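Local coordinates for protein probable tRNA pseudouridine synthase D (Methanosarcina mazei, PDB 1Z2Z) that probably converts uridine 13 of transfer RNAs into pseudouridine, as a member of the TruD family of pseudouridine synthases, at residues K187-V190 and K196-L199; G192-A197 and F371-F376; Y201-F206 and K231-R236; G256-L261 and P377-K382. One frame throughout, in Å; residues are numbered along the deposited sequence.

Interaction 1 (K187-V190 and K196-L199)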
loop_
_atom_site.group_PDB
_atom_site.type_symbol
_atom_site.label_atom_id
_atom_site.label_comp_id
_atom_site.label_asym_id
_atom_site.label_seq_id
_atom_site.Cartn_x
_atom_site.Cartn_y
_atom_site.Cartn_z
ATOM N N LYS A 187 -11.895 -1.914 -14.170
ATOM C CA LYS A 187 -12.634 -3.073 -14.643
ATOM C C LYS A 187 -13.621 -2.689 -15.738
ATOM O O LYS A 187 -13.840 -3.456 -16.674
ATOM C CB LYS A 187 -13.376 -3.741 -13.483
ATOM C CG LYS A 187 -14.075 -5.036 -13.869
ATOM C CD LYS A 187 -14.916 -5.587 -12.730
ATOM C CE LYS A 187 -15.721 -6.801 -13.182
ATOM N NZ LYS A 187 -16.713 -7.222 -12.152
ATOM N N ALA A 188 -14.210 -1.502 -15.627
ATOM C CA ALA A 188 -15.166 -1.046 -16.623
ATOM C C ALA A 188 -14.465 -0.692 -17.931
ATOM O O ALA A 188 -14.954 -1.012 -19.017
ATOM C CB ALA A 188 -15.936 0.157 -16.104
ATOM N N ILE A 189 -13.315 -0.037 -17.833
ATOM C CA ILE A 189 -12.577 0.349 -19.029
ATOM C C ILE A 189 -12.221 -0.891 -19.855
ATOM O O ILE A 189 -12.527 -0.955 -21.046
ATOM C CB ILE A 189 -11.300 1.137 -18.659
ATOM C CG1 ILE A 189 -11.654 2.279 -17.713
ATOM C CG2 ILE A 189 -10.690 1.759 -19.897
ATOM C CD1 ILE A 189 -10.445 3.006 -17.179
ATOM N N VAL A 190 -11.590 -1.875 -19.217
ATOM C CA VAL A 190 -11.208 -3.128 -19.875
ATOM C C VAL A 190 -12.383 -3.744 -20.641
ATOM O O VAL A 190 -12.261 -4.113 -21.814
ATOM C CB VAL A 190 -10.706 -4.166 -18.839
ATOM C CG1 VAL A 190 -10.609 -5.545 -19.471
ATOM C CG2 VAL A 190 -9.357 -3.741 -18.294
ATOM N N LYS A 196 -19.684 3.733 -17.203
ATOM C CA LYS A 196 -19.593 3.314 -15.814
ATOM C C LYS A 196 -18.247 3.680 -15.195
ATOM O O LYS A 196 -18.190 4.139 -14.056
ATOM C CB LYS A 196 -19.830 1.800 -15.701
ATOM C CG LYS A 196 -21.198 1.346 -16.226
ATOM C CD LYS A 196 -22.340 2.052 -15.490
ATOM C CE LYS A 196 -23.701 1.732 -16.092
ATOM N NZ LYS A 196 -24.802 2.448 -15.384
ATOM N N ALA A 197 -17.167 3.482 -15.944
ATOM C CA ALA A 197 -15.829 3.799 -15.451
ATOM C C ALA A 197 -15.713 5.277 -15.088
ATOM O O ALA A 197 -15.019 5.639 -14.136
ATOM C CB ALA A 197 -14.780 3.439 -16.498
ATOM N N ALA A 198 -16.392 6.128 -15.851
ATOM C CA ALA A 198 -16.357 7.558 -15.593
ATOM C C ALA A 198 -17.273 7.912 -14.434
ATOM O O ALA A 198 -16.921 8.726 -13.583
ATOM C CB ALA A 198 -16.768 8.324 -16.835
ATOM N N LEU A 199 -18.450 7.300 -14.399
ATOM C CA LEU A 199 -19.404 7.566 -13.331
ATOM C C LEU A 199 -18.920 7.053 -11.979
ATOM O O LEU A 199 -19.130 7.700 -10.957
ATOM C CB LEU A 199 -20.760 6.943 -13.666
ATOM C CG LEU A 199 -21.862 7.888 -14.162
ATOM C CD1 LEU A 199 -21.369 8.736 -15.332
ATOM C CD2 LEU A 199 -23.069 7.054 -14.566
#
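Ala188 meets Ala197 where two consecutive helices, 182-191 and 194-202, pack against each other after a turn of only two residues. This pair of consecutive helices, a short helical hairpin, brings the backbones very close: the CA atoms of Ala188 and Ala197 lie 5.0 Å apart. Each alanine directs its methyl group at the opposite helix, and the two meet tip to tip, with Ala188 CB 3.5 Å from Ala197 CB. The same methyl of Ala188 also reaches the other backbone, lying 3.5 Å from Ala197 N, and brushes the base of a lysine side chain, 4.2 Å from Lys196 CB. Beyond CB the exposed lysine leads away, so its ammonium group takes no share in the packing.

One residue further on, Ile189 approaches Ala197 from the flank. With CG1 anti to its carbonyl carbon (chi1 -51°), the longer branch runs past the alanine, and Ile189 CG1 comes to 3.5 Å from Ala197 CB. The Ala197 methyl is therefore in touch with both a methyl from Ala188 and a methylene from Ile189. The rest of the isoleucine serves other neighbours, touching Ile373 and Met379 in the loops packed on this helix pair.

Alanine suits both central positions because its single carbon fits between backbones this near. The side-chain contacts are carbon on carbon and no polar bond links the segments, so the contact rests on close fit and on the exclusion of water.

Interaction 2 (G192-A197 and F371-F376)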
loop_
_atom_site.group_PDB
_atom_site.type_symbol
_atom_site.label_atom_id
_atom_site.label_comp_id
_atom_site.label_asym_id
_atom_site.label_seq_id
_atom_site.Cartn_x
_atom_site.Cartn_y
_atom_site.Cartn_z
ATOM N N GLY A 192 -14.778 -2.311 -21.729
ATOM C CA GLY A 192 -15.185 -1.395 -22.776
ATOM C C GLY A 192 -16.120 -0.306 -22.290
ATOM O O GLY A 192 -16.275 0.722 -22.941
ATOM N N ASN A 193 -16.751 -0.517 -21.143
ATOM C CA ASN A 193 -17.673 0.478 -20.613
ATOM C C ASN A 193 -16.979 1.731 -20.103
ATOM O O ASN A 193 -16.133 1.662 -19.213
ATOM C CB ASN A 193 -18.491 -0.120 -19.478
ATOM C CG ASN A 193 -19.369 -1.243 -19.941
ATOM O OD1 ASN A 193 -20.316 -1.031 -20.703
ATOM N ND2 ASN A 193 -19.062 -2.455 -19.494
ATOM N N PHE A 194 -17.329 2.877 -20.671
ATOM C CA PHE A 194 -16.746 4.127 -20.211
ATOM C C PHE A 194 -17.804 4.962 -19.509
ATOM O O PHE A 194 -17.489 5.940 -18.831
ATOM C CB PHE A 194 -16.126 4.903 -21.370
ATOM C CG PHE A 194 -14.735 4.455 -21.707
ATOM C CD1 PHE A 194 -14.519 3.263 -22.388
ATOM C CD2 PHE A 194 -13.637 5.219 -21.325
ATOM C CE1 PHE A 194 -13.228 2.833 -22.678
ATOM C CE2 PHE A 194 -12.343 4.798 -21.608
ATOM C CZ PHE A 194 -12.139 3.604 -22.289
ATOM N N GLU A 195 -19.058 4.549 -19.672
ATOM C CA GLU A 195 -20.200 5.210 -19.050
ATOM C C GLU A 195 -20.168 4.923 -17.551
ATOM O O GLU A 195 -20.578 5.750 -16.735
ATOM C CB GLU A 195 -21.504 4.658 -19.632
ATOM C CG GLU A 195 -22.759 5.251 -19.008
ATOM C CD GLU A 195 -23.312 6.406 -19.812
ATOM O OE1 GLU A 195 -24.046 7.244 -19.238
ATOM O OE2 GLU A 195 -23.018 6.464 -21.026
ATOM N N LYS A 196 -19.684 3.733 -17.203
ATOM C CA LYS A 196 -19.593 3.314 -15.814
ATOM C C LYS A 196 -18.247 3.680 -15.195
ATOM O O LYS A 196 -18.190 4.139 -14.056
ATOM C CB LYS A 196 -19.830 1.800 -15.701
ATOM C CG LYS A 196 -21.198 1.346 -16.226
ATOM C CD LYS A 196 -22.340 2.052 -15.490
ATOM C CE LYS A 196 -23.701 1.732 -16.092
ATOM N NZ LYS A 196 -24.802 2.448 -15.384
ATOM N N ALA A 197 -17.167 3.482 -15.944
ATOM C CA ALA A 197 -15.829 3.799 -15.451
ATOM C C ALA A 197 -15.713 5.277 -15.088
ATOM O O ALA A 197 -15.019 5.639 -14.136
ATOM C CB ALA A 197 -14.780 3.439 -16.498
ATOM N N PHE A 371 -6.723 -5.737 -22.271
ATOM C CA PHE A 371 -5.867 -4.751 -21.612
ATOM C C PHE A 371 -5.240 -3.770 -22.586
ATOM O O PHE A 371 -4.166 -3.221 -22.330
ATOM C CB PHE A 371 -4.753 -5.425 -20.803
ATOM C CG PHE A 371 -5.146 -5.750 -19.390
ATOM C CD1 PHE A 371 -5.667 -6.999 -19.061
ATOM C CD2 PHE A 371 -4.994 -4.803 -18.382
ATOM C CE1 PHE A 371 -6.040 -7.301 -17.750
ATOM C CE2 PHE A 371 -5.363 -5.091 -17.072
ATOM C CZ PHE A 371 -5.884 -6.348 -16.754
ATOM N N ASN A 372 -5.915 -3.553 -23.705
ATOM C CA ASN A 372 -5.443 -2.619 -24.707
ATOM C C ASN A 372 -6.565 -1.650 -25.031
ATOM O O ASN A 372 -7.185 -1.715 -26.088
ATOM C CB ASN A 372 -4.988 -3.363 -25.966
ATOM C CG ASN A 372 -3.680 -4.108 -25.760
ATOM O OD1 ASN A 372 -3.609 -5.061 -24.982
ATOM N ND2 ASN A 372 -2.634 -3.669 -26.454
ATOM N N ILE A 373 -6.828 -0.751 -24.097
ATOM C CA ILE A 373 -7.878 0.234 -24.270
ATOM C C ILE A 373 -7.794 0.909 -25.641
ATOM O O ILE A 373 -6.819 1.597 -25.934
ATOM C CB ILE A 373 -7.790 1.311 -23.167
ATOM C CG1 ILE A 373 -7.942 0.663 -21.787
ATOM C CG2 ILE A 373 -8.871 2.356 -23.373
ATOM C CD1 ILE A 373 -6.804 -0.254 -21.388
ATOM N N GLU A 374 -8.809 0.706 -26.479
ATOM C CA GLU A 374 -8.832 1.319 -27.807
ATOM C C GLU A 374 -8.955 2.835 -27.681
ATOM O O GLU A 374 -8.131 3.576 -28.211
ATOM C CB GLU A 374 -10.005 0.782 -28.646
ATOM C CG GLU A 374 -9.929 -0.707 -28.995
ATOM C CD GLU A 374 -11.118 -1.183 -29.824
ATOM O OE1 GLU A 374 -12.266 -1.097 -29.343
ATOM O OE2 GLU A 374 -10.909 -1.650 -30.960
ATOM N N LYS A 375 -9.983 3.291 -26.972
ATOM C CA LYS A 375 -10.217 4.721 -26.781
ATOM C C LYS A 375 -8.978 5.393 -26.183
ATOM O O LYS A 375 -8.570 6.469 -26.624
ATOM C CB LYS A 375 -11.416 4.931 -25.854
ATOM C CG LYS A 375 -12.586 3.998 -26.128
ATOM C CD LYS A 375 -13.275 4.326 -27.432
ATOM C CE LYS A 375 -13.963 5.675 -27.348
ATOM N NZ LYS A 375 -14.766 5.986 -28.560
ATOM N N PHE A 376 -8.390 4.749 -25.175
ATOM C CA PHE A 376 -7.193 5.264 -24.509
ATOM C C PHE A 376 -6.049 4.263 -24.475
ATOM O O PHE A 376 -5.798 3.622 -23.451
ATOM C CB PHE A 376 -7.499 5.691 -23.074
ATOM C CG PHE A 376 -7.900 7.120 -22.946
ATOM C CD1 PHE A 376 -7.305 7.938 -21.996
ATOM C CD2 PHE A 376 -8.872 7.654 -23.784
ATOM C CE1 PHE A 376 -7.670 9.274 -21.880
ATOM C CE2 PHE A 376 -9.248 8.989 -23.680
ATOM C CZ PHE A 376 -8.645 9.803 -22.724
#
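Phe194 points its ring at Ile373 and Lys375 just after a Schellman motif has ended the preceding helix and the chain has turned into helix 194-202. Gly192 is the pivot of that turn: its positive phi (109°) would press a CB against the preceding carbonyl oxygen, which is why glycine belongs there.

The phenylalanine reaches out from the start of its helix with CG anti to the carbonyl carbon (chi1 -83°), and the far end of the ring meets the loop 371-376. Ile373 comes to the ring edge, near its plane, by its shorter branch: Ile373 CG2 lies 3.7 Å from Phe194 CZ. Lys375 approaches obliquely, using only the aliphatic base of its chain, with Lys375 CG 3.7 Å from Phe194 CE1. Bends at chi2 and chi3 then carry its ammonium end away from the ring. A lysine fits this exposed margin because its methylenes can pack on an aromatic ring while the charged end leads away from it.

Ile189 of helix 182-191 touches both Phe194 and Ile373, so isoleucine and ring together tie the helix pair to a loop distant in sequence. Lys375 also touches the ring with its first methylene, Lys375 CB lying 3.9 Å from Phe194 CZ.

Interaction 3 (Y201-F206 and K231-R236)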
loop_
_atom_site.group_PDB
_atom_site.type_symbol
_atom_site.label_atom_id
_atom_site.label_comp_id
_atom_site.label_asym_id
_atom_site.label_seq_id
_atom_site.Cartn_x
_atom_site.Cartn_y
_atom_site.Cartn_z
ATOM N N TYR A 201 -16.116 7.100 -10.837
ATOM C CA TYR A 201 -15.106 8.017 -10.308
ATOM C C TYR A 201 -15.718 9.386 -10.040
ATOM O O TYR A 201 -15.451 10.012 -9.016
ATOM C CB TYR A 201 -13.945 8.152 -11.305
ATOM C CG TYR A 201 -12.748 8.907 -10.767
ATOM C CD1 TYR A 201 -11.812 8.277 -9.947
ATOM C CD2 TYR A 201 -12.579 10.262 -11.033
ATOM C CE1 TYR A 201 -10.741 8.982 -9.402
ATOM C CE2 TYR A 201 -11.514 10.975 -10.489
ATOM C CZ TYR A 201 -10.601 10.330 -9.672
ATOM O OH TYR A 201 -9.574 11.046 -9.101
ATOM N N ILE A 202 -16.539 9.853 -10.969
ATOM C CA ILE A 202 -17.184 11.145 -10.814
ATOM C C ILE A 202 -18.142 11.110 -9.621
ATOM O O ILE A 202 -18.090 11.981 -8.750
ATOM C CB ILE A 202 -17.958 11.510 -12.084
ATOM C CG1 ILE A 202 -16.975 11.613 -13.259
ATOM C CG2 ILE A 202 -18.736 12.797 -11.859
ATOM C CD1 ILE A 202 -17.626 11.663 -14.628
ATOM N N ALA A 203 -19.003 10.091 -9.596
ATOM C CA ALA A 203 -19.988 9.889 -8.535
ATOM C C ALA A 203 -19.605 8.680 -7.673
ATOM O O ALA A 203 -18.434 8.490 -7.357
ATOM C CB ALA A 203 -21.370 9.684 -9.146
ATOM N N GLU A 204 -20.588 7.870 -7.289
ATOM C CA GLU A 204 -20.333 6.682 -6.467
ATOM C C GLU A 204 -19.818 7.019 -5.074
ATOM O O GLU A 204 -18.613 7.020 -4.829
ATOM C CB GLU A 204 -19.316 5.761 -7.137
ATOM C CG GLU A 204 -19.028 4.513 -6.312
ATOM C CD GLU A 204 -19.911 3.338 -6.694
ATOM O OE1 GLU A 204 -21.106 3.549 -7.002
ATOM O OE2 GLU A 204 -19.397 2.201 -6.675
ATOM N N PRO A 205 -20.735 7.274 -4.133
ATOM C CA PRO A 205 -20.408 7.619 -2.747
ATOM C C PRO A 205 -19.993 6.428 -1.888
ATOM O O PRO A 205 -20.412 5.300 -2.135
ATOM C CB PRO A 205 -21.698 8.243 -2.255
ATOM C CG PRO A 205 -22.726 7.381 -2.926
ATOM C CD PRO A 205 -22.196 7.293 -4.340
ATOM N N PHE A 206 -19.170 6.685 -0.876
ATOM C CA PHE A 206 -18.724 5.636 0.033
ATOM C C PHE A 206 -19.009 6.002 1.489
ATOM O O PHE A 206 -18.993 7.178 1.858
ATOM C CB PHE A 206 -17.228 5.353 -0.146
ATOM C CG PHE A 206 -16.921 4.350 -1.229
ATOM C CD1 PHE A 206 -15.797 3.538 -1.132
ATOM C CD2 PHE A 206 -17.752 4.218 -2.345
ATOM C CE1 PHE A 206 -15.504 2.608 -2.121
ATOM C CE2 PHE A 206 -17.468 3.291 -3.342
ATOM C CZ PHE A 206 -16.341 2.483 -3.230
ATOM N N LYS A 231 -21.436 22.407 -9.034
ATOM C CA LYS A 231 -21.952 23.444 -8.145
ATOM C C LYS A 231 -21.974 22.967 -6.692
ATOM O O LYS A 231 -21.916 23.779 -5.771
ATOM C CB LYS A 231 -23.371 23.848 -8.576
ATOM C CG LYS A 231 -24.042 24.916 -7.705
ATOM C CD LYS A 231 -23.564 26.328 -8.038
ATOM C CE LYS A 231 -24.131 27.359 -7.062
ATOM N NZ LYS A 231 -23.592 27.171 -5.680
ATOM N N THR A 232 -22.049 21.649 -6.500
ATOM C CA THR A 232 -22.097 21.048 -5.162
ATOM C C THR A 232 -20.750 20.449 -4.703
ATOM O O THR A 232 -20.379 20.558 -3.533
ATOM C CB THR A 232 -23.235 19.951 -5.091
ATOM O OG1 THR A 232 -23.344 19.439 -3.755
ATOM C CG2 THR A 232 -22.952 18.792 -6.048
ATOM N N TYR A 233 -20.019 19.838 -5.631
ATOM C CA TYR A 233 -18.734 19.224 -5.316
ATOM C C TYR A 233 -17.703 20.212 -4.773
ATOM O O TYR A 233 -17.384 21.223 -5.414
ATOM C CB TYR A 233 -18.154 18.523 -6.549
ATOM C CG TYR A 233 -18.711 17.141 -6.855
ATOM C CD1 TYR A 233 -20.082 16.932 -7.027
ATOM C CD2 TYR A 233 -17.852 16.056 -7.047
ATOM C CE1 TYR A 233 -20.581 15.678 -7.396
ATOM C CE2 TYR A 233 -18.335 14.799 -7.417
ATOM C CZ TYR A 233 -19.699 14.617 -7.593
ATOM O OH TYR A 233 -20.175 13.393 -8.004
ATOM N N PRO A 234 -17.160 19.924 -3.576
ATOM C CA PRO A 234 -16.164 20.813 -2.979
ATOM C C PRO A 234 -14.912 20.866 -3.847
ATOM O O PRO A 234 -14.535 19.873 -4.478
ATOM C CB PRO A 234 -15.923 20.185 -1.610
ATOM C CG PRO A 234 -16.120 18.730 -1.875
ATOM C CD PRO A 234 -17.351 18.717 -2.752
ATOM N N LEU A 235 -14.287 22.043 -3.878
ATOM C CA LEU A 235 -13.076 22.292 -4.663
ATOM C C LEU A 235 -11.990 21.272 -4.349
ATOM O O LEU A 235 -11.052 21.088 -5.123
ATOM C CB LEU A 235 -12.556 23.704 -4.374
ATOM C CG LEU A 235 -13.485 24.868 -4.720
ATOM C CD1 LEU A 235 -13.048 26.110 -3.956
ATOM C CD2 LEU A 235 -13.474 25.111 -6.218
ATOM N N ARG A 236 -12.128 20.623 -3.199
ATOM C CA ARG A 236 -11.182 19.611 -2.761
ATOM C C ARG A 236 -10.999 18.535 -3.831
ATOM O O ARG A 236 -9.900 18.006 -4.002
ATOM C CB ARG A 236 -11.678 18.985 -1.455
ATOM C CG ARG A 236 -10.928 17.746 -1.012
ATOM C CD ARG A 236 -11.314 17.373 0.406
ATOM N NE ARG A 236 -12.755 17.170 0.563
ATOM C CZ ARG A 236 -13.403 16.057 0.223
ATOM N NH1 ARG A 236 -12.741 15.031 -0.295
ATOM N NH2 ARG A 236 -14.715 15.970 0.403
#
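Tyr233 hands its phenolic proton to the backbone carbonyl of Ile202, and this hydrogen bond is the polar part of the contact. The distance from Tyr233 OH to Ile202 O is 2.6 Å. The hydroxyl stands above the carbonyl plane, about 42° out of it, with a C=O...donor angle of 123°, so the bond does not follow a lone pair. Seen from the ring, however, the oxygen sits at the edge and near the ring plane, on the CE2 side, with Tyr233 CE2 3.1 Å from Ile202 O. With CG anti to its own carbonyl carbon (chi1 -81°), the ring points at the end of helix 194-202, and its length covers most of the 9.9 Å between the CA atoms of Ile202 and Tyr233.

The contact joins the ends of two helices in the helical part of the TRUD domain. Ile202 closes helix 194-202, Ala203 being the first residue to leave helical geometry, and Tyr233 follows directly on helix 226-232. Carbonyls in a last helical turn lack the amide partners that a continuing helix would supply, and a tyrosine is long enough to bring a donor to one from just beyond the end of another helix. A phenylalanine here would keep the ring but would probably leave the carbonyl of the buried Ile202 without this donor.

The remaining contacts are light van der Waals touches on the hydroxyl. Ala203 CA lies 3.5 Å from Tyr233 OH, and a small residue suits a place beside it; Ile202 CG2 lies 4.2 Å from the same oxygen, the two side chains crossing at about a right angle. Arg217 and Val220 of helix 213-223 pack on the tyrosine from outside this pair.

Interaction 4 (G256-L261 and P377-K382)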
loop_
_atom_site.group_PDB
_atom_site.type_symbol
_atom_site.label_atom_id
_atom_site.label_comp_id
_atom_site.label_asym_id
_atom_site.label_seq_id
_atom_site.Cartn_x
_atom_site.Cartn_y
_atom_site.Cartn_z
ATOM N N GLY A 256 -13.352 10.318 -23.517
ATOM C CA GLY A 256 -12.299 11.304 -23.356
ATOM C C GLY A 256 -12.374 12.088 -22.063
ATOM O O GLY A 256 -11.612 13.036 -21.858
ATOM N N SER A 257 -13.290 11.705 -21.181
ATOM C CA SER A 257 -13.420 12.406 -19.910
ATOM C C SER A 257 -12.195 12.144 -19.030
ATOM O O SER A 257 -12.022 12.785 -18.005
ATOM C CB SER A 257 -14.694 11.969 -19.181
ATOM O OG SER A 257 -14.581 10.640 -18.718
ATOM N N PHE A 258 -11.338 11.215 -19.448
ATOM C CA PHE A 258 -10.139 10.880 -18.689
ATOM C C PHE A 258 -8.931 11.684 -19.119
ATOM O O PHE A 258 -7.904 11.692 -18.435
ATOM C CB PHE A 258 -9.808 9.403 -18.854
ATOM C CG PHE A 258 -10.793 8.493 -18.205
ATOM C CD1 PHE A 258 -10.828 8.359 -16.822
ATOM C CD2 PHE A 258 -11.685 7.759 -18.974
ATOM C CE1 PHE A 258 -11.738 7.506 -16.215
ATOM C CE2 PHE A 258 -12.599 6.905 -18.377
ATOM C CZ PHE A 258 -12.625 6.775 -16.996
ATOM N N ARG A 259 -9.050 12.350 -20.263
ATOM C CA ARG A 259 -7.958 13.149 -20.818
ATOM C C ARG A 259 -7.828 14.508 -20.134
ATOM O O ARG A 259 -7.160 15.411 -20.640
ATOM C CB ARG A 259 -8.170 13.337 -22.328
ATOM C CG ARG A 259 -6.995 12.866 -23.186
ATOM C CD ARG A 259 -7.339 12.844 -24.674
ATOM N NE ARG A 259 -6.271 12.276 -25.498
ATOM C CZ ARG A 259 -5.781 11.042 -25.366
ATOM N NH1 ARG A 259 -6.256 10.228 -24.434
ATOM N NH2 ARG A 259 -4.820 10.611 -26.177
ATOM N N VAL A 260 -8.463 14.641 -18.974
ATOM C CA VAL A 260 -8.422 15.880 -18.212
ATOM C C VAL A 260 -7.533 15.722 -16.975
ATOM O O VAL A 260 -7.063 16.704 -16.393
ATOM C CB VAL A 260 -9.847 16.285 -17.792
ATOM C CG1 VAL A 260 -10.636 16.758 -19.009
ATOM C CG2 VAL A 260 -10.549 15.100 -17.170
ATOM N N LEU A 261 -7.304 14.471 -16.592
ATOM C CA LEU A 261 -6.473 14.131 -15.440
ATOM C C LEU A 261 -5.064 13.796 -15.940
ATOM O O LEU A 261 -4.912 13.157 -16.980
ATOM C CB LEU A 261 -7.055 12.904 -14.728
ATOM C CG LEU A 261 -8.581 12.817 -14.572
ATOM C CD1 LEU A 261 -8.969 11.427 -14.087
ATOM C CD2 LEU A 261 -9.069 13.886 -13.613
ATOM N N PRO A 377 -5.321 4.130 -25.593
ATOM C CA PRO A 377 -4.200 3.189 -25.649
ATOM C C PRO A 377 -3.152 3.474 -24.576
ATOM O O PRO A 377 -2.679 2.558 -23.903
ATOM C CB PRO A 377 -3.665 3.389 -27.063
ATOM C CG PRO A 377 -3.962 4.837 -27.327
ATOM C CD PRO A 377 -5.366 4.969 -26.803
ATOM N N GLU A 378 -2.801 4.749 -24.422
ATOM C CA GLU A 378 -1.807 5.183 -23.437
ATOM C C GLU A 378 -2.197 4.634 -22.070
ATOM O O GLU A 378 -1.356 4.412 -21.196
ATOM C CB GLU A 378 -1.753 6.718 -23.359
ATOM C CG GLU A 378 -2.103 7.467 -24.653
ATOM C CD GLU A 378 -3.602 7.535 -24.915
ATOM O OE1 GLU A 378 -4.010 8.081 -25.963
ATOM O OE2 GLU A 378 -4.378 7.045 -24.067
HETATM N N MSE A 379 -3.496 4.416 -21.910
HETATM C CA MSE A 379 -4.062 3.917 -20.675
HETATM C C MSE A 379 -4.002 2.401 -20.591
HETATM O O MSE A 379 -4.308 1.819 -19.549
HETATM C CB MSE A 379 -5.511 4.381 -20.574
HETATM C CG MSE A 379 -6.182 4.091 -19.255
HETATM SE SE MSE A 379 -8.027 4.603 -19.357
HETATM C CE MSE A 379 -7.857 6.470 -18.837
ATOM N N SER A 380 -3.609 1.760 -21.688
ATOM C CA SER A 380 -3.531 0.306 -21.701
ATOM C C SER A 380 -2.142 -0.172 -21.324
ATOM O O SER A 380 -1.131 0.302 -21.839
ATOM C CB SER A 380 -3.931 -0.257 -23.070
ATOM O OG SER A 380 -2.925 -0.055 -24.040
ATOM N N SER A 381 -2.115 -1.118 -20.401
ATOM C CA SER A 381 -0.874 -1.682 -19.924
ATOM C C SER A 381 -0.722 -3.072 -20.506
ATOM O O SER A 381 -1.695 -3.681 -20.963
ATOM C CB SER A 381 -0.888 -1.752 -18.393
ATOM O OG SER A 381 0.291 -2.355 -17.885
ATOM N N LYS A 382 0.511 -3.564 -20.481
ATOM C CA LYS A 382 0.832 -4.880 -20.992
ATOM C C LYS A 382 0.968 -5.898 -19.872
ATOM O O LYS A 382 1.043 -7.097 -20.130
ATOM C CB LYS A 382 2.119 -4.826 -21.828
ATOM C CG LYS A 382 3.238 -3.906 -21.297
ATOM C CD LYS A 382 4.045 -4.506 -20.142
ATOM C CE LYS A 382 5.224 -3.604 -19.780
ATOM N NZ LYS A 382 5.999 -4.072 -18.589
#
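A Met-aromatic contact between Met379 and Phe258, flanked by a salt bridge between Arg259 and Glu378, joins two loops of the TRUD domain: one leads into helix 263-287, the other holds a short 3-10 turn at 377-379. Met379 is present as selenomethionine. Its selenium lies above the face of the phenylalanine ring but at a distance, Met379 SE being 5.1 Å from the ring centroid. The side chain runs extended as far as SE and then bends (chi3 -87°), which brings its end close to the root of the phenylalanine: Met379 CE is 3.5 Å from Phe258 CB. A long, flexible methionine chain suits this bridging of two loops in a buried place.

The charged pair lies nearer the surface. Arg259 NH2 donates to Glu378 OE1 at 2.7 Å, with a nearly straight N-H...O angle of 174°. The oxygen is in the guanidinium plane, yet it is met from above the carboxylate plane, the two flat groups being turned 55° apart, so one bond forms and not a paired, coplanar bridge. The guanidinium also makes a cation-pi contact with Phe376, and the second carboxylate oxygen has a weak hydrogen bond with Tyr266. An alanine in place of Glu378 would probably leave the Arg259 charge without its carboxylate mate and its guanidinium freer to turn.

The 3-10 turn is tied off by the side chain of Ser380, which folds back on the residue that opens it: Ser380 OG reaches Pro377 O at 2.6 Å, in the carbonyl plane and on a lone pair.

Interactions 1 and 3 are buried, whereas interactions 2 and 4 grade from buried side chains to the surface. Helix 194-202 takes part in the first three: its early turns pack on helix 182-191 and on the loop 371-376, while its end meets Tyr233, about 17 Å from interaction 1 between centres. Interactions 2 and 4 lie about 9 Å apart and use adjoining parts of one loop, 371-382. Ile189 links three contacts, touching Phe194, Ile373 and Met379. Chemistry follows position: small alkyl groups between close helices, an aromatic edge against a loop, a hydroxyl serving a helix-end carbonyl, and, in interaction 4, a buried Met-aromatic contact with a salt bridge at its outer margin.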